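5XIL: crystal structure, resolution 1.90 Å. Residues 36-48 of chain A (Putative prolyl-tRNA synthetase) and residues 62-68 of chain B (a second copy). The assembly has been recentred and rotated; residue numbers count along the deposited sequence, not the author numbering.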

# COMPACT_ATOMS: atom_id res chain seq x y z
N TYR A 36 2.26 1.65 20.02
CA TYR A 36 1.49 2.89 19.90
C TYR A 36 0.47 2.61 18.81
O TYR A 36 0.77 1.86 17.90
CB TYR A 36 2.46 4.02 19.41
N ILE A 37 -0.71 3.22 18.88
CA ILE A 37 -1.58 3.38 17.70
C ILE A 37 -1.10 4.57 16.86
O ILE A 37 -0.88 5.65 17.41
CB ILE A 37 -2.98 3.64 18.15
CG1 ILE A 37 -3.53 2.41 18.85
CG2 ILE A 37 -3.94 3.91 17.01
CD1 ILE A 37 -4.73 2.75 19.70
N ILE A 38 -0.93 4.36 15.58
CA ILE A 38 -0.60 5.43 14.66
C ILE A 38 -1.90 5.98 14.07
O ILE A 38 -2.53 5.35 13.26
CB ILE A 38 0.39 4.99 13.57
CG1 ILE A 38 1.62 4.36 14.24
CG2 ILE A 38 0.83 6.23 12.77
CD1 ILE A 38 2.63 3.71 13.30
N ARG A 39 -2.32 7.17 14.53
CA ARG A 39 -3.50 7.79 14.07
C ARG A 39 -3.31 8.42 12.66
O ARG A 39 -2.18 8.55 12.19
CB ARG A 39 -3.90 8.86 15.08
CG ARG A 39 -4.12 8.29 16.48
CD ARG A 39 -4.70 9.35 17.44
NE ARG A 39 -6.08 9.63 17.05
CZ ARG A 39 -6.85 10.54 17.65
NH1 ARG A 39 -6.40 11.24 18.64
NH2 ARG A 39 -8.09 10.70 17.27
N PRO A 40 -4.42 8.77 11.98
CA PRO A 40 -4.29 9.23 10.60
C PRO A 40 -3.38 10.38 10.34
O PRO A 40 -2.80 10.38 9.26
CB PRO A 40 -5.71 9.64 10.21
CG PRO A 40 -6.51 8.72 11.07
CD PRO A 40 -5.83 8.63 12.35
N TRP A 41 -3.24 11.34 11.25
CA TRP A 41 -2.42 12.47 10.91
C TRP A 41 -0.98 12.08 10.62
O TRP A 41 -0.28 12.68 9.76
CB TRP A 41 -2.50 13.51 12.00
CG TRP A 41 -1.95 14.86 11.67
CD1 TRP A 41 -0.85 15.47 12.24
CD2 TRP A 41 -2.47 15.79 10.69
NE1 TRP A 41 -0.68 16.71 11.67
CE2 TRP A 41 -1.63 16.92 10.71
CE3 TRP A 41 -3.57 15.77 9.81
CZ2 TRP A 41 -1.86 18.04 9.88
CZ3 TRP A 41 -3.81 16.89 9.00
CH2 TRP A 41 -2.93 17.99 9.02
N ALA A 42 -0.49 11.12 11.40
CA ALA A 42 0.79 10.53 11.15
C ALA A 42 0.80 9.41 10.08
O ALA A 42 1.69 9.34 9.23
CB ALA A 42 1.38 10.01 12.43
N TYR A 43 -0.16 8.49 10.16
CA TYR A 43 -0.24 7.41 9.18
C TYR A 43 -0.28 7.86 7.71
O TYR A 43 0.31 7.21 6.85
CB TYR A 43 -1.41 6.44 9.47
CG TYR A 43 -1.18 5.12 8.76
CD1 TYR A 43 -0.31 4.16 9.30
CD2 TYR A 43 -1.68 4.89 7.48
CE1 TYR A 43 -0.05 2.97 8.62
CE2 TYR A 43 -1.42 3.69 6.80
CZ TYR A 43 -0.61 2.74 7.41
OH TYR A 43 -0.29 1.60 6.76
N TYR A 44 -0.97 8.95 7.42
CA TYR A 44 -1.05 9.51 6.06
C TYR A 44 0.34 9.69 5.53
O TYR A 44 0.60 9.47 4.33
CB TYR A 44 -1.76 10.84 6.01
CG TYR A 44 -1.98 11.30 4.64
CD1 TYR A 44 -3.02 10.77 3.89
CD2 TYR A 44 -1.17 12.29 4.08
CE1 TYR A 44 -3.22 11.19 2.57
CE2 TYR A 44 -1.33 12.71 2.77
CZ TYR A 44 -2.35 12.16 2.01
OH TYR A 44 -2.55 12.56 0.75
N VAL A 45 1.26 10.08 6.42
CA VAL A 45 2.66 10.23 5.98
C VAL A 45 3.25 8.90 5.42
O VAL A 45 3.83 8.88 4.38
CB VAL A 45 3.55 10.82 7.09
CG1 VAL A 45 4.93 10.96 6.58
CG2 VAL A 45 2.99 12.14 7.57
N TRP A 46 3.03 7.80 6.14
CA TRP A 46 3.45 6.45 5.76
C TRP A 46 2.73 6.05 4.48
O TRP A 46 3.37 5.62 3.54
CB TRP A 46 3.24 5.47 6.90
CG TRP A 46 3.93 4.15 6.61
CD1 TRP A 46 3.31 2.99 6.40
CD2 TRP A 46 5.35 3.91 6.39
NE1 TRP A 46 4.25 1.99 6.11
CE2 TRP A 46 5.50 2.56 6.07
CE3 TRP A 46 6.47 4.71 6.39
CZ2 TRP A 46 6.76 1.97 5.82
CZ3 TRP A 46 7.71 4.15 6.18
CH2 TRP A 46 7.85 2.80 5.89
N LYS A 47 1.46 6.38 4.37
CA LYS A 47 0.72 6.06 3.11
C LYS A 47 1.40 6.74 1.91
O LYS A 47 1.57 6.13 0.87
CB LYS A 47 -0.71 6.52 3.23
CG LYS A 47 -1.54 5.97 2.16
CD LYS A 47 -2.91 6.65 2.25
CE LYS A 47 -4.04 5.67 1.98
NZ LYS A 47 -5.33 6.41 1.94
N CYS A 48 1.83 7.97 2.10
CA CYS A 48 2.48 8.79 1.08
C CYS A 48 3.82 8.19 0.70
O CYS A 48 4.19 8.13 -0.49
CB CYS A 48 2.71 10.24 1.51
SG CYS A 48 1.18 11.18 1.59
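Chain B (62-68) VEDCYFP

Residues 62-68 of chain B lie in an extended conformation across the start of the chain A stretch. They pass the first turns of the helix that begins at Pro A40, then run antiparallel to the short strand of Ile A37 and Ile A38. The register runs backward: Phe B67 lies by Ile A37, Tyr B66 by Ile A38 and Cys B65 by Pro A40, with CA-CA distances of 4.8, 4.9 and 5.1 Å. Together the two stretches bury 616 Å².

The backbone pairing is a single antiparallel bridge between Ile A38 and Tyr B66. Ile A38 N donates a hydrogen bond to Tyr B66 O at 2.9 Å, and Tyr B66 N donates one to Ile A38 O at 3.1 Å. Two CA-H...O contacts supplement the bridge. Ile A37 CA lies 3.4 Å from Tyr B66 O, and Pro A40 CA lies 3.5 Å from Asp B64 O.

Apolar contacts flank the bridge. Ile A37 packs on Phe B67: its CG2 sits over one face of the ring, 4.0 Å from the centroid and close to the ring normal. Ile A37 CD1 also approaches Phe B67 CE2 at 3.3 Å. The CA-CB bond of Phe B67 points away from chain A, but the end of its side chain comes nearer. Ile A37 CG1 reaches Pro B68 CD at 3.8 Å.

On the helix, Pro A40, Tyr A43 and Lys A47 direct their CA-CB bonds toward chain B. Their spacing of three and four residues places them along one side of the helix. The Tyr A43 ring lies against three consecutive residues. Its CD2 is 3.6 Å from Asp B64 CB, its CG is 3.8 Å from Cys B65 CA, and its CE1 is 3.8 Å from Tyr B66 CB. The backbone of Cys B65 covers one face of this ring. Pro A40 CB meets Glu B63 OE2 at 3.6 Å.

The polar contacts near Lys A47 are largely bridged by water. Lys A47 NZ and Asp B64 OD1 are 4.1 Å apart, beyond a salt bridge. Water 4 lies between them, accepting from Lys A47 NZ at 3.1 Å and lying 3.2 Å from Asp B64 OD1. Water 3 accepts from both Lys A47 NZ at 3.0 Å and Asp B64 N at 3.2 Å. Nearer the helix start, water 1 donates to Asp B64 O at 2.9 Å and weakly to Pro A40 O at 3.5 Å.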

# COMPACT_ATOMS: atom_id res chain seq x y z
N VAL B 62 -12.72 7.89 4.23
CA VAL B 62 -12.13 7.03 5.25
C VAL B 62 -10.65 7.25 5.37
O VAL B 62 -9.97 7.43 4.40
CB VAL B 62 -12.50 5.53 4.99
CG1 VAL B 62 -12.07 4.65 6.13
CG2 VAL B 62 -13.99 5.37 4.84
N GLU B 63 -10.11 7.26 6.59
CA GLU B 63 -8.67 7.41 6.75
C GLU B 63 -7.98 6.15 7.24
O GLU B 63 -8.51 5.39 8.03
CB GLU B 63 -8.42 8.55 7.74
CG GLU B 63 -9.07 9.88 7.32
CD GLU B 63 -8.86 10.95 8.36
OE1 GLU B 63 -9.51 10.94 9.40
OE2 GLU B 63 -7.86 11.68 8.24
N ASP B 64 -6.78 5.95 6.77
CA ASP B 64 -5.98 4.83 7.19
C ASP B 64 -5.29 5.12 8.51
O ASP B 64 -5.05 6.27 8.85
CB ASP B 64 -4.97 4.51 6.09
CG ASP B 64 -5.54 3.64 4.98
OD1 ASP B 64 -6.73 3.65 4.67
OD2 ASP B 64 -4.73 2.98 4.32
N CYS B 65 -5.03 4.06 9.27
CA CYS B 65 -4.33 4.10 10.53
C CYS B 65 -3.61 2.74 10.83
O CYS B 65 -3.70 1.84 10.03
CB CYS B 65 -5.32 4.41 11.66
SG CYS B 65 -6.50 3.08 11.94
N TYR B 66 -2.93 2.62 11.96
CA TYR B 66 -2.21 1.41 12.32
C TYR B 66 -2.50 1.14 13.78
O TYR B 66 -2.21 1.97 14.62
CB TYR B 66 -0.70 1.46 12.07
CG TYR B 66 0.00 0.18 12.46
CD1 TYR B 66 -0.09 -0.95 11.66
CD2 TYR B 66 0.66 0.05 13.68
CE1 TYR B 66 0.46 -2.17 12.04
CE2 TYR B 66 1.25 -1.16 14.04
CZ TYR B 66 1.13 -2.28 13.21
OH TYR B 66 1.71 -3.54 13.52
N PHE B 67 -3.10 -0.01 14.05
CA PHE B 67 -3.21 -0.56 15.43
C PHE B 67 -2.18 -1.70 15.64
O PHE B 67 -1.98 -2.54 14.76
CB PHE B 67 -4.62 -1.08 15.70
CG PHE B 67 -5.62 -0.01 16.10
CD1 PHE B 67 -6.28 0.76 15.14
CD2 PHE B 67 -5.96 0.20 17.43
CE1 PHE B 67 -7.17 1.76 15.50
CE2 PHE B 67 -6.91 1.16 17.79
CZ PHE B 67 -7.52 1.94 16.84
N PRO B 68 -1.48 -1.70 16.77
CA PRO B 68 -0.54 -2.78 17.07
C PRO B 68 -1.10 -4.19 16.83
O PRO B 68 -2.27 -4.42 17.13
CB PRO B 68 -0.30 -2.65 18.57
CG PRO B 68 -0.61 -1.23 18.90
CD PRO B 68 -1.61 -0.75 17.88
O HOH W 1 -4.40 8.33 6.93
O HOH W 2 -7.96 5.52 3.50
O HOH W 3 -5.70 7.94 4.44
O HOH W 4 -6.83 3.74 1.46